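Local coordinates for D-alanine--D-alanine ligase (PDB 3TQT), which catalyses the ATP-dependent joining of two D-alanines into D-alanyl-D-alanine, a building block of peptidoglycan, using magnesium or manganese ions, at residues I20-A25 with E57-H62; K85-L90 with G118-L123; T280-Q285 with N310-N315. All coordinates share one frame; numbering follows the deposited sequence.

Contact 1 (I20-A25 with E57-H62); sequences ISIQSA and EMFLAH
The phenyl ring of F59, on the short helix 56-61, runs end-on into the side of helix 18-31 between I22 and A25. Its CB points toward that helix, and CG lies anti to the backbone N (chi1 178°), which sends the ring straight out from its own helix with the far edge leading. Toward the tip the contacts begin. F59 CE2 meets the backbone of the other helix, 3.7 Å from A25 C, which sits at the ring edge in the ring plane. F59 CZ, the outermost atom, is shared: it lies 3.8 Å from A25 CB and 4.2 Å from I22 CG2, the methyl branch that stands anti to the backbone N of I22. The I22 carbonyl also borders the tip, with I22 O 3.9 Å from F59 CZ. Outside the two segments, C11 of strand 5-12 and V29, further along helix 18-31, touch the F59 side chain, and K26 of that same helix makes a cation-pi contact with the ring and hydrogen-bonds F59 O. The methyl of A25 is small, consistent with the aromatic edge coming as close to the helix backbone as to a side chain. With no hydrogen bond crossing between the segments, this buried N-terminal-domain junction rests on apolar and van der Waals packing.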
ATOM      1  N   ILE A  20      18.684   0.955 -13.638  1.00 28.42           N
ATOM      2  CA  ILE A  20      17.627   1.293 -14.581  1.00 28.67           C
ATOM      3  C   ILE A  20      16.873   2.548 -14.103  1.00 24.09           C
ATOM      4  O   ILE A  20      16.479   3.400 -14.901  1.00 26.73           O
ATOM      5  CB  ILE A  20      16.624   0.133 -14.735  1.00 35.18           C
ATOM      6  CG1 ILE A  20      17.354  -1.181 -15.041  1.00 45.02           C
ATOM      7  CG2 ILE A  20      15.587   0.456 -15.815  1.00 34.91           C
ATOM      8  CD1 ILE A  20      16.439  -2.388 -15.040  1.00 44.61           C
ATOM      9  N   SER A  21      16.677   2.655 -12.794  1.00 22.32           N
ATOM     10  CA  SER A  21      16.012   3.812 -12.208  1.00 25.80           C
ATOM     11  C   SER A  21      16.731   5.109 -12.581  1.00 29.46           C
ATOM     12  O   SER A  21      16.109   6.120 -12.971  1.00 19.77           O
ATOM     13  CB  SER A  21      15.946   3.655 -10.685  1.00 20.25           C
ATOM     14  OG  SER A  21      15.575   4.869 -10.075  1.00 23.84           O
ATOM     15  N   ILE A  22      18.051   5.082 -12.456  1.00 25.35           N
ATOM     16  CA  ILE A  22      18.853   6.245 -12.809  1.00 22.68           C
ATOM     17  C   ILE A  22      18.686   6.568 -14.290  1.00 19.67           C
ATOM     18  O   ILE A  22      18.545   7.737 -14.655  1.00 22.83           O
ATOM     19  CB  ILE A  22      20.342   6.007 -12.502  1.00 21.03           C
ATOM     20  CG1 ILE A  22      20.547   5.915 -10.988  1.00 32.45           C
ATOM     21  CG2 ILE A  22      21.191   7.119 -13.108  1.00 24.86           C
ATOM     22  CD1 ILE A  22      21.771   5.123 -10.586  1.00 36.18           C
ATOM     23  N   GLN A  23      18.719   5.545 -15.148  1.00 22.52           N
ATOM     24  CA  GLN A  23      18.547   5.787 -16.583  1.00 27.54           C
ATOM     25  C   GLN A  23      17.145   6.321 -16.918  1.00 27.84           C
ATOM     26  O   GLN A  23      17.003   7.189 -17.775  1.00 23.92           O
ATOM     27  CB  GLN A  23      18.890   4.561 -17.433  1.00 26.40           C
ATOM     28  CG  GLN A  23      20.379   4.204 -17.399  1.00 37.76           C
ATOM     29  CD  GLN A  23      21.275   5.417 -17.646  1.00 47.69           C
ATOM     30  OE1 GLN A  23      22.159   5.731 -16.839  1.00 48.46           O
ATOM     31  NE2 GLN A  23      21.048   6.104 -18.766  1.00 40.23           N
ATOM     32  N   SER A  24      16.123   5.796 -16.253  1.00 27.11           N
ATOM     33  CA  SER A  24      14.770   6.344 -16.384  1.00 25.59           C
ATOM     34  C   SER A  24      14.755   7.812 -15.972  1.00 24.15           C
ATOM     35  O   SER A  24      14.237   8.668 -16.687  1.00 26.78           O
ATOM     36  CB  SER A  24      13.768   5.537 -15.539  1.00 21.80           C
ATOM     37  OG  SER A  24      13.678   4.215 -16.023  1.00 26.71           O
ATOM     38  N   ALA A  25      15.323   8.101 -14.807  1.00 23.93           N
ATOM     39  CA  ALA A  25      15.344   9.461 -14.293  1.00 23.60           C
ATOM     40  C   ALA A  25      16.088  10.401 -15.232  1.00 25.90           C
ATOM     41  O   ALA A  25      15.690  11.549 -15.400  1.00 23.31           O
ATOM     42  CB  ALA A  25      15.958   9.509 -12.914  1.00 27.43           C
ATOM     43  N   GLU A  57      21.427  19.479 -15.224  1.00 30.63           N
ATOM     44  CA  GLU A  57      22.453  19.265 -16.232  1.00 32.19           C
ATOM     45  C   GLU A  57      23.580  18.374 -15.696  1.00 31.47           C
ATOM     46  O   GLU A  57      24.143  17.575 -16.431  1.00 31.31           O
ATOM     47  CB  GLU A  57      23.014  20.596 -16.742  1.00 35.27           C
ATOM     48  CG  GLU A  57      23.765  21.411 -15.686  1.00 41.67           C
ATOM     49  CD  GLU A  57      22.867  22.346 -14.877  1.00 50.44           C
ATOM     50  OE1 GLU A  57      21.628  22.161 -14.879  1.00 36.69           O
ATOM     51  OE2 GLU A  57      23.409  23.281 -14.238  1.00 60.30           O
ATOM     52  N   MET A  58      23.906  18.521 -14.416  1.00 29.49           N
ATOM     53  CA  MET A  58      24.970  17.730 -13.814  1.00 28.93           C
ATOM     54  C   MET A  58      24.525  16.280 -13.690  1.00 28.43           C
ATOM     55  O   MET A  58      25.329  15.356 -13.863  1.00 26.97           O
ATOM     56  CB  MET A  58      25.327  18.264 -12.431  1.00 25.22           C
ATOM     57  CG  MET A  58      26.008  19.613 -12.458  1.00 36.18           C
ATOM     58  SD  MET A  58      26.536  20.098 -10.813  1.00 53.03           S
ATOM     59  CE  MET A  58      27.999  19.078 -10.683  1.00 54.48           C
ATOM     60  N   PHE A  59      23.242  16.092 -13.394  1.00 30.16           N
ATOM     61  CA  PHE A  59      22.674  14.748 -13.291  1.00 30.89           C
ATOM     62  C   PHE A  59      22.716  14.055 -14.642  1.00 30.08           C
ATOM     63  O   PHE A  59      22.967  12.864 -14.720  1.00 31.46           O
ATOM     64  CB  PHE A  59      21.230  14.779 -12.761  1.00 24.08           C
ATOM     65  CG  PHE A  59      20.600  13.416 -12.677  1.00 26.10           C
ATOM     66  CD1 PHE A  59      21.100  12.463 -11.802  1.00 26.21           C
ATOM     67  CD2 PHE A  59      19.520  13.084 -13.477  1.00 28.61           C
ATOM     68  CE1 PHE A  59      20.534  11.194 -11.735  1.00 30.27           C
ATOM     69  CE2 PHE A  59      18.945  11.823 -13.404  1.00 25.40           C
ATOM     70  CZ  PHE A  59      19.462  10.877 -12.537  1.00 24.32           C
ATOM     71  N   LEU A  60      22.471  14.802 -15.713  1.00 28.17           N
ATOM     72  CA  LEU A  60      22.539  14.214 -17.048  1.00 26.75           C
ATOM     73  C   LEU A  60      23.977  13.892 -17.445  1.00 33.28           C
ATOM     74  O   LEU A  60      24.230  12.934 -18.168  1.00 32.24           O
ATOM     75  CB  LEU A  60      21.916  15.149 -18.085  1.00 28.02           C
ATOM     76  CG  LEU A  60      20.442  15.462 -17.835  1.00 30.01           C
ATOM     77  CD1 LEU A  60      19.923  16.428 -18.881  1.00 37.68           C
ATOM     78  CD2 LEU A  60      19.620  14.179 -17.822  1.00 30.92           C
ATOM     79  N   ALA A  61      24.915  14.696 -16.959  1.00 27.72           N
ATOM     80  CA  ALA A  61      26.309  14.594 -17.383  1.00 33.32           C
ATOM     81  C   ALA A  61      27.129  13.567 -16.607  1.00 32.74           C
ATOM     82  O   ALA A  61      28.174  13.117 -17.076  1.00 31.24           O
ATOM     83  CB  ALA A  61      26.978  15.967 -17.303  1.00 29.13           C
ATOM     84  N   HIS A  62      26.670  13.204 -15.416  1.00 28.47           N
ATOM     85  CA  HIS A  62      27.466  12.367 -14.523  1.00 28.55           C
ATOM     86  C   HIS A  62      26.619  11.313 -13.835  1.00 30.20           C
ATOM     87  O   HIS A  62      25.412  11.453 -13.755  1.00 35.19           O
ATOM     88  CB  HIS A  62      28.119  13.241 -13.457  1.00 28.15           C
ATOM     89  CG  HIS A  62      29.079  14.238 -14.015  1.00 32.64           C
ATOM     90  ND1 HIS A  62      28.754  15.568 -14.206  1.00 36.71           N
ATOM     91  CD2 HIS A  62      30.349  14.098 -14.445  1.00 27.21           C
ATOM     92  CE1 HIS A  62      29.793  16.200 -14.717  1.00 27.90           C
ATOM     93  NE2 HIS A  62      30.774  15.329 -14.872  1.00 32.13           N
TER

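Contact 2 (K85-L90 with G118-L123); sequences KPWQSL and GLLELL
W87 and L123 meet with their side chains crossing at about a right angle, in the alpha/beta N-terminal domain, where helix 115-122 packs against the mixed sheet that includes strand 87-89. L123, just past the helix, points toward the strand and sets its CD1 methyl against two partners. One is the six-membered ring of the indole, with W87 CZ3 3.9 Å from L123 CD1; the other is the neighbouring proline, with P86 CB 4.1 Å from the same methyl. The indole is itself backed by P86, whose CG stands 3.7 Å above the ring plane and over its centre, a proline-on-indole layer against which the leucine just past the helix also packs. L120, one turn earlier, arrives differently: its CD2 lies near the indole plane at the edge, 4.2 Å from W87 CH2. With CG anti to the carbonyl carbon (chi1 -43°), the indole swings toward the helix although the CB of W87 does not point at it, and its six-membered ring reaches both leucines. I78 of strand 74-78 and V102 of strand 101-104 extend the same apolar layer, and L119 and L122 of this helix pack against the second subunit. The one polar atom of the indole points to a different partner, W87 NE1 being hydrogen-bonded to S8 OG.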
ATOM      1  N   LYS A  85       8.292  22.969   1.012  1.00 35.96           N
ATOM      2  CA  LYS A  85       9.716  22.666   0.924  1.00 37.14           C
ATOM      3  C   LYS A  85      10.037  21.434   1.761  1.00 30.64           C
ATOM      4  O   LYS A  85      10.492  21.543   2.893  1.00 30.13           O
ATOM      5  CB  LYS A  85      10.548  23.852   1.402  1.00 30.51           C
ATOM      6  CG  LYS A  85      10.294  25.141   0.636  1.00 39.28           C
ATOM      7  CD  LYS A  85      11.424  26.137   0.877  1.00 44.46           C
ATOM      8  CE  LYS A  85      11.194  27.441   0.131  1.00 54.22           C
ATOM      9  NZ  LYS A  85      11.234  28.616   1.048  1.00 60.63           N
ATOM     10  N   PRO A  86       9.800  20.251   1.190  1.00 27.71           N
ATOM     11  CA  PRO A  86       9.902  18.990   1.924  1.00 27.55           C
ATOM     12  C   PRO A  86      11.332  18.511   2.137  1.00 27.66           C
ATOM     13  O   PRO A  86      11.545  17.695   3.030  1.00 29.87           O
ATOM     14  CB  PRO A  86       9.156  18.014   1.018  1.00 24.92           C
ATOM     15  CG  PRO A  86       9.353  18.562  -0.352  1.00 24.02           C
ATOM     16  CD  PRO A  86       9.327  20.052  -0.191  1.00 25.60           C
ATOM     17  N   TRP A  87      12.281  18.994   1.334  1.00 18.63           N
ATOM     18  CA  TRP A  87      13.656  18.514   1.402  1.00 20.72           C
ATOM     19  C   TRP A  87      14.493  19.485   2.198  1.00 27.52           C
ATOM     20  O   TRP A  87      14.431  20.701   1.974  1.00 27.82           O
ATOM     21  CB  TRP A  87      14.270  18.395   0.008  1.00 20.89           C
ATOM     22  CG  TRP A  87      13.381  17.810  -1.027  1.00 22.29           C
ATOM     23  CD1 TRP A  87      13.176  18.285  -2.290  1.00 26.41           C
ATOM     24  CD2 TRP A  87      12.570  16.632  -0.901  1.00 25.05           C
ATOM     25  NE1 TRP A  87      12.298  17.461  -2.967  1.00 28.28           N
ATOM     26  CE2 TRP A  87      11.906  16.448  -2.133  1.00 23.43           C
ATOM     27  CE3 TRP A  87      12.334  15.720   0.134  1.00 21.33           C
ATOM     28  CZ2 TRP A  87      11.027  15.395  -2.355  1.00 27.12           C
ATOM     29  CZ3 TRP A  87      11.473  14.658  -0.098  1.00 30.08           C
ATOM     30  CH2 TRP A  87      10.827  14.509  -1.328  1.00 30.02           C
ATOM     31  N   GLN A  88      15.291  18.956   3.112  1.00 24.30           N
ATOM     32  CA  GLN A  88      16.094  19.815   3.974  1.00 30.76           C
ATOM     33  C   GLN A  88      17.530  19.365   3.944  1.00 29.26           C
ATOM     34  O   GLN A  88      17.816  18.205   4.187  1.00 27.68           O
ATOM     35  CB  GLN A  88      15.584  19.758   5.410  1.00 32.21           C
ATOM     36  CG  GLN A  88      16.349  20.657   6.363  1.00 43.31           C
ATOM     37  CD  GLN A  88      15.685  20.743   7.714  1.00 53.98           C
ATOM     38  OE1 GLN A  88      14.462  20.862   7.811  1.00 57.38           O
ATOM     39  NE2 GLN A  88      16.484  20.668   8.770  1.00 63.84           N
ATOM     40  N   SER A  89      18.439  20.288   3.655  1.00 33.47           N
ATOM     41  CA  SER A  89      19.853  19.946   3.578  1.00 39.12           C
ATOM     42  C   SER A  89      20.392  19.582   4.959  1.00 40.44           C
ATOM     43  O   SER A  89      19.953  20.134   5.965  1.00 42.21           O
ATOM     44  CB  SER A  89      20.647  21.116   2.994  1.00 52.34           C
ATOM     45  OG  SER A  89      20.421  22.298   3.737  1.00 59.76           O
ATOM     46  N   LEU A  90      21.346  18.656   4.999  1.00 39.37           N
ATOM     47  CA  LEU A  90      21.915  18.179   6.262  1.00 42.64           C
ATOM     48  C   LEU A  90      23.126  18.985   6.751  1.00 51.24           C
ATOM     49  O   LEU A  90      23.925  19.482   5.958  1.00 52.62           O
ATOM     50  CB  LEU A  90      22.269  16.694   6.158  1.00 39.64           C
ATOM     51  CG  LEU A  90      21.049  15.777   6.212  1.00 42.62           C
ATOM     52  CD1 LEU A  90      21.457  14.322   6.096  1.00 48.90           C
ATOM     53  CD2 LEU A  90      20.296  16.012   7.510  1.00 43.57           C
ATOM     54  N   GLY A 118       4.178   6.155   0.255  1.00 16.96           N
ATOM     55  CA  GLY A 118       3.729   6.378   1.627  1.00 18.12           C
ATOM     56  C   GLY A 118       4.410   7.567   2.282  1.00 20.81           C
ATOM     57  O   GLY A 118       3.767   8.368   2.976  1.00 22.16           O
ATOM     58  N   LEU A 119       5.715   7.692   2.057  1.00 18.74           N
ATOM     59  CA  LEU A 119       6.468   8.831   2.567  1.00 21.73           C
ATOM     60  C   LEU A 119       5.934  10.107   1.942  1.00 24.87           C
ATOM     61  O   LEU A 119       5.746  11.124   2.621  1.00 20.03           O
ATOM     62  CB  LEU A 119       7.961   8.679   2.261  1.00 25.36           C
ATOM     63  CG  LEU A 119       8.798   9.909   2.611  1.00 25.29           C
ATOM     64  CD1 LEU A 119       8.449  10.395   4.014  1.00 30.64           C
ATOM     65  CD2 LEU A 119      10.293   9.588   2.481  1.00 30.15           C
ATOM     66  N   LEU A 120       5.662  10.045   0.646  1.00 16.13           N
ATOM     67  CA  LEU A 120       5.187  11.214  -0.075  1.00 16.58           C
ATOM     68  C   LEU A 120       3.797  11.617   0.392  1.00 20.63           C
ATOM     69  O   LEU A 120       3.487  12.809   0.447  1.00 23.11           O
ATOM     70  CB  LEU A 120       5.219  10.980  -1.590  1.00 19.23           C
ATOM     71  CG  LEU A 120       6.619  10.756  -2.176  1.00 21.89           C
ATOM     72  CD1 LEU A 120       6.513  10.429  -3.642  1.00 22.16           C
ATOM     73  CD2 LEU A 120       7.500  11.991  -1.959  1.00 20.68           C
ATOM     74  N   GLU A 121       2.962  10.636   0.735  1.00 18.95           N
ATOM     75  CA  GLU A 121       1.666  10.935   1.336  1.00 20.33           C
ATOM     76  C   GLU A 121       1.853  11.619   2.686  1.00 24.60           C
ATOM     77  O   GLU A 121       1.147  12.569   3.008  1.00 22.68           O
ATOM     78  CB  GLU A 121       0.825   9.675   1.530  1.00 19.29           C
ATOM     79  CG  GLU A 121       0.401   9.011   0.245  1.00 18.67           C
ATOM     80  CD  GLU A 121      -0.730   9.728  -0.447  1.00 31.08           C
ATOM     81  OE1 GLU A 121      -1.293  10.678   0.139  1.00 30.23           O
ATOM     82  OE2 GLU A 121      -1.055   9.335  -1.585  1.00 27.42           O
ATOM     83  N   LEU A 122       2.800  11.135   3.478  1.00 20.23           N
ATOM     84  CA  LEU A 122       3.027  11.716   4.801  1.00 21.12           C
ATOM     85  C   LEU A 122       3.526  13.154   4.681  1.00 27.08           C
ATOM     86  O   LEU A 122       3.306  13.972   5.574  1.00 29.11           O
ATOM     87  CB  LEU A 122       4.045  10.892   5.578  1.00 22.84           C
ATOM     88  CG  LEU A 122       3.547   9.535   6.053  1.00 25.35           C
ATOM     89  CD1 LEU A 122       4.729   8.718   6.538  1.00 29.25           C
ATOM     90  CD2 LEU A 122       2.536   9.744   7.172  1.00 24.90           C
ATOM     91  N   LEU A 123       4.213  13.446   3.583  1.00 25.14           N
ATOM     92  CA  LEU A 123       4.711  14.796   3.320  1.00 24.27           C
ATOM     93  C   LEU A 123       3.658  15.653   2.627  1.00 26.91           C
ATOM     94  O   LEU A 123       3.892  16.833   2.356  1.00 28.01           O
ATOM     95  CB  LEU A 123       5.973  14.756   2.464  1.00 22.08           C
ATOM     96  CG  LEU A 123       7.222  14.147   3.099  1.00 22.27           C
ATOM     97  CD1 LEU A 123       8.348  14.162   2.115  1.00 21.03           C
ATOM     98  CD2 LEU A 123       7.616  14.918   4.334  1.00 26.12           C
TER

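Contact 3 (T280-Q285 with N310-N315); sequences TKQIQQ and NKVLVN
V312 puts its two methyls against neighbouring residues of helix 277-293, I283 and Q282, and the two sides of this helix-on-sheet contact are quite unlike. It belongs to the ATP-grasp fold of the C-terminal half, where the helix packs on an antiparallel sheet that has strand 312-318 as its outermost strand within the chain. On the tight side, I283 CG1 meets V312 CG1 at 3.8 Å, the side chains crossing at about a right angle. V312 points toward the helix with CG1 anti to its backbone N (chi1 -177°), which turns that methyl to the isoleucine. F304 of the adjacent strand 298-306 touches both residues, V279 and I286 of the helix add to the packing on V312, and I283 lies close to I230, within the predicted ATP-binding region.

The other side is looser and wet. Q282, extended beyond CG, passes obliquely across the second methyl, with Q282 OE1 3.8 Å from V312 CG2, and its amide spans the gap to the strand through two waters instead of bonding to it directly. Q282 NE2 gives a hydrogen to a water 3.0 Å away, which in turn donates to N310 O; the same nitrogen is hydrogen-bonded to S278 OG. The amide oxygen takes a hydrogen from the other water, with 2.6 Å between that water and Q282 OE1, and this water accepts from the backbone of the strand, 3.0 Å from V312 N.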
ATOM      1  N   THR A 280      -6.446  -5.630 -30.837  1.00 34.90           N
ATOM      2  CA  THR A 280      -5.938  -4.324 -30.432  1.00 31.36           C
ATOM      3  C   THR A 280      -6.927  -3.639 -29.503  1.00 36.02           C
ATOM      4  O   THR A 280      -6.557  -3.154 -28.432  1.00 36.74           O
ATOM      5  CB  THR A 280      -5.697  -3.409 -31.641  1.00 35.04           C
ATOM      6  OG1 THR A 280      -4.672  -3.966 -32.470  1.00 39.53           O
ATOM      7  CG2 THR A 280      -5.263  -2.028 -31.180  1.00 39.97           C
ATOM      8  N   LYS A 281      -8.187  -3.601 -29.924  1.00 32.53           N
ATOM      9  CA  LYS A 281      -9.241  -2.977 -29.137  1.00 37.24           C
ATOM     10  C   LYS A 281      -9.397  -3.635 -27.770  1.00 35.94           C
ATOM     11  O   LYS A 281      -9.633  -2.954 -26.775  1.00 31.29           O
ATOM     12  CB  LYS A 281     -10.576  -3.020 -29.887  1.00 43.49           C
ATOM     13  CG  LYS A 281     -10.623  -2.149 -31.137  1.00 59.52           C
ATOM     14  CD  LYS A 281     -10.316  -0.692 -30.818  1.00 65.09           C
ATOM     15  CE  LYS A 281     -10.486   0.189 -32.052  1.00 70.87           C
ATOM     16  NZ  LYS A 281     -10.280   1.639 -31.749  1.00 71.48           N
ATOM     17  N   GLN A 282      -9.274  -4.957 -27.723  1.00 31.25           N
ATOM     18  CA  GLN A 282      -9.419  -5.676 -26.461  1.00 29.28           C
ATOM     19  C   GLN A 282      -8.278  -5.321 -25.526  1.00 27.26           C
ATOM     20  O   GLN A 282      -8.492  -4.986 -24.363  1.00 30.30           O
ATOM     21  CB  GLN A 282      -9.427  -7.179 -26.687  1.00 36.85           C
ATOM     22  CG  GLN A 282     -10.726  -7.734 -27.195  1.00 43.42           C
ATOM     23  CD  GLN A 282     -10.627  -9.227 -27.402  1.00 41.92           C
ATOM     24  OE1 GLN A 282     -10.433  -9.986 -26.451  1.00 40.39           O
ATOM     25  NE2 GLN A 282     -10.729  -9.657 -28.653  1.00 43.42           N
ATOM     26  N   ILE A 283      -7.061  -5.409 -26.044  1.00 26.37           N
ATOM     27  CA  ILE A 283      -5.887  -5.042 -25.270  1.00 28.25           C
ATOM     28  C   ILE A 283      -6.068  -3.652 -24.656  1.00 30.43           C
ATOM     29  O   ILE A 283      -5.861  -3.446 -23.465  1.00 23.39           O
ATOM     30  CB  ILE A 283      -4.632  -5.094 -26.146  1.00 29.85           C
ATOM     31  CG1 ILE A 283      -4.344  -6.554 -26.533  1.00 30.43           C
ATOM     32  CG2 ILE A 283      -3.452  -4.464 -25.409  1.00 27.74           C
ATOM     33  CD1 ILE A 283      -3.260  -6.725 -27.560  1.00 36.19           C
ATOM     34  N   GLN A 284      -6.476  -2.695 -25.474  1.00 27.02           N
ATOM     35  CA  GLN A 284      -6.632  -1.338 -24.985  1.00 29.59           C
ATOM     36  C   GLN A 284      -7.735  -1.248 -23.932  1.00 26.77           C
ATOM     37  O   GLN A 284      -7.553  -0.614 -22.890  1.00 25.96           O
ATOM     38  CB  GLN A 284      -6.862  -0.371 -26.148  1.00 28.80           C
ATOM     39  CG  GLN A 284      -5.601  -0.148 -26.974  1.00 33.66           C
ATOM     40  CD  GLN A 284      -5.861   0.616 -28.253  1.00 38.88           C
ATOM     41  OE1 GLN A 284      -6.831   0.354 -28.959  1.00 35.73           O
ATOM     42  NE2 GLN A 284      -4.996   1.571 -28.553  1.00 38.26           N
ATOM     43  N   GLN A 285      -8.865  -1.908 -24.174  1.00 25.47           N
ATOM     44  CA  GLN A 285      -9.974  -1.777 -23.238  1.00 26.56           C
ATOM     45  C   GLN A 285      -9.685  -2.461 -21.914  1.00 23.67           C
ATOM     46  O   GLN A 285     -10.017  -1.933 -20.853  1.00 28.93           O
ATOM     47  CB  GLN A 285     -11.281  -2.306 -23.810  1.00 25.49           C
ATOM     48  CG  GLN A 285     -12.469  -2.000 -22.898  1.00 37.16           C
ATOM     49  CD  GLN A 285     -12.727  -0.502 -22.747  1.00 40.27           C
ATOM     50  OE1 GLN A 285     -13.113   0.161 -23.706  1.00 39.90           O
ATOM     51  NE2 GLN A 285     -12.505   0.034 -21.540  1.00 35.71           N
ATOM     52  N   ASN A 310      -5.774 -16.045 -29.937  1.00 31.82           N
ATOM     53  CA  ASN A 310      -6.124 -14.645 -29.696  1.00 30.84           C
ATOM     54  C   ASN A 310      -6.849 -14.351 -28.380  1.00 31.49           C
ATOM     55  O   ASN A 310      -7.618 -13.401 -28.292  1.00 34.73           O
ATOM     56  CB  ASN A 310      -6.923 -14.089 -30.870  1.00 36.95           C
ATOM     57  CG  ASN A 310      -6.082 -13.943 -32.103  1.00 44.35           C
ATOM     58  OD1 ASN A 310      -4.981 -13.397 -32.049  1.00 53.03           O
ATOM     59  ND2 ASN A 310      -6.576 -14.451 -33.219  1.00 41.71           N
ATOM     60  N   LYS A 311      -6.605 -15.152 -27.355  1.00 30.55           N
ATOM     61  CA  LYS A 311      -7.164 -14.818 -26.055  1.00 27.84           C
ATOM     62  C   LYS A 311      -6.237 -13.823 -25.368  1.00 23.40           C
ATOM     63  O   LYS A 311      -5.031 -14.055 -25.255  1.00 27.23           O
ATOM     64  CB  LYS A 311      -7.360 -16.069 -25.206  1.00 30.25           C
ATOM     65  CG  LYS A 311      -7.865 -15.801 -23.799  1.00 37.33           C
ATOM     66  CD  LYS A 311      -9.304 -15.296 -23.767  1.00 50.04           C
ATOM     67  CE  LYS A 311      -9.753 -14.998 -22.324  1.00 47.39           C
ATOM     68  NZ  LYS A 311     -11.106 -14.348 -22.244  1.00 41.03           N
ATOM     69  N   VAL A 312      -6.810 -12.717 -24.909  1.00 27.37           N
ATOM     70  CA  VAL A 312      -6.040 -11.660 -24.271  1.00 23.93           C
ATOM     71  C   VAL A 312      -6.063 -11.821 -22.754  1.00 22.28           C
ATOM     72  O   VAL A 312      -7.125 -11.807 -22.131  1.00 24.97           O
ATOM     73  CB  VAL A 312      -6.577 -10.284 -24.687  1.00 20.92           C
ATOM     74  CG1 VAL A 312      -5.727  -9.162 -24.082  1.00 26.99           C
ATOM     75  CG2 VAL A 312      -6.603 -10.181 -26.204  1.00 25.49           C
ATOM     76  N   LEU A 313      -4.878 -11.968 -22.175  1.00 26.22           N
ATOM     77  CA  LEU A 313      -4.722 -12.292 -20.767  1.00 22.07           C
ATOM     78  C   LEU A 313      -3.775 -11.318 -20.094  1.00 21.69           C
ATOM     79  O   LEU A 313      -2.633 -11.142 -20.534  1.00 23.97           O
ATOM     80  CB  LEU A 313      -4.152 -13.697 -20.611  1.00 23.12           C
ATOM     81  CG  LEU A 313      -4.964 -14.822 -21.244  1.00 23.48           C
ATOM     82  CD1 LEU A 313      -4.207 -16.156 -21.124  1.00 26.75           C
ATOM     83  CD2 LEU A 313      -6.347 -14.893 -20.586  1.00 29.06           C
ATOM     84  N   VAL A 314      -4.241 -10.699 -19.018  1.00 19.82           N
ATOM     85  CA  VAL A 314      -3.367  -9.815 -18.270  1.00 21.53           C
ATOM     86  C   VAL A 314      -2.385 -10.682 -17.501  1.00 23.82           C
ATOM     87  O   VAL A 314      -2.771 -11.675 -16.887  1.00 24.69           O
ATOM     88  CB  VAL A 314      -4.141  -8.906 -17.292  1.00 22.83           C
ATOM     89  CG1 VAL A 314      -3.164  -8.079 -16.484  1.00 18.66           C
ATOM     90  CG2 VAL A 314      -5.108  -8.000 -18.048  1.00 20.86           C
ATOM     91  N   ASN A 315      -1.107 -10.327 -17.553  1.00 21.45           N
ATOM     92  CA  ASN A 315      -0.140 -10.982 -16.682  1.00 20.91           C
ATOM     93  C   ASN A 315       0.313 -10.100 -15.528  1.00 20.05           C
ATOM     94  O   ASN A 315       0.552 -10.585 -14.424  1.00 23.14           O
ATOM     95  CB  ASN A 315       1.088 -11.429 -17.456  1.00 24.76           C
ATOM     96  CG  ASN A 315       1.857 -12.519 -16.730  1.00 36.03           C
ATOM     97  OD1 ASN A 315       1.258 -13.436 -16.151  1.00 34.24           O
ATOM     98  ND2 ASN A 315       3.181 -12.423 -16.741  1.00 37.24           N
TER
HETATM   99  O   HOH W   1      -9.713 -12.295 -25.517  1.00 32.96           O
HETATM  100  O   HOH W   2      -9.786 -12.354 -29.396  1.00 42.99           O

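How the contacts relate
Contacts 1 and 2 share the N-terminal domain, their centres about 21 Å apart, whereas contact 3 lies in the ATP-grasp part, on the opposite side of the chain's centre from both. All three are mainly buried, yet none uses a direct hydrogen bond between its segments. Contact 1 joins two helices through an aromatic edge; contacts 2 and 3 each set a helix against a sheet, with a proline, a tryptophan and leucines in one and isoleucine, valine and a glutamine in the other. Chemistry follows position: contact 2 adjoins the subunit interface, and contact 3 alone has a partly exposed, water-bridged margin. Contact 3 also approaches the predicted nucleotide site, from which the others are remote.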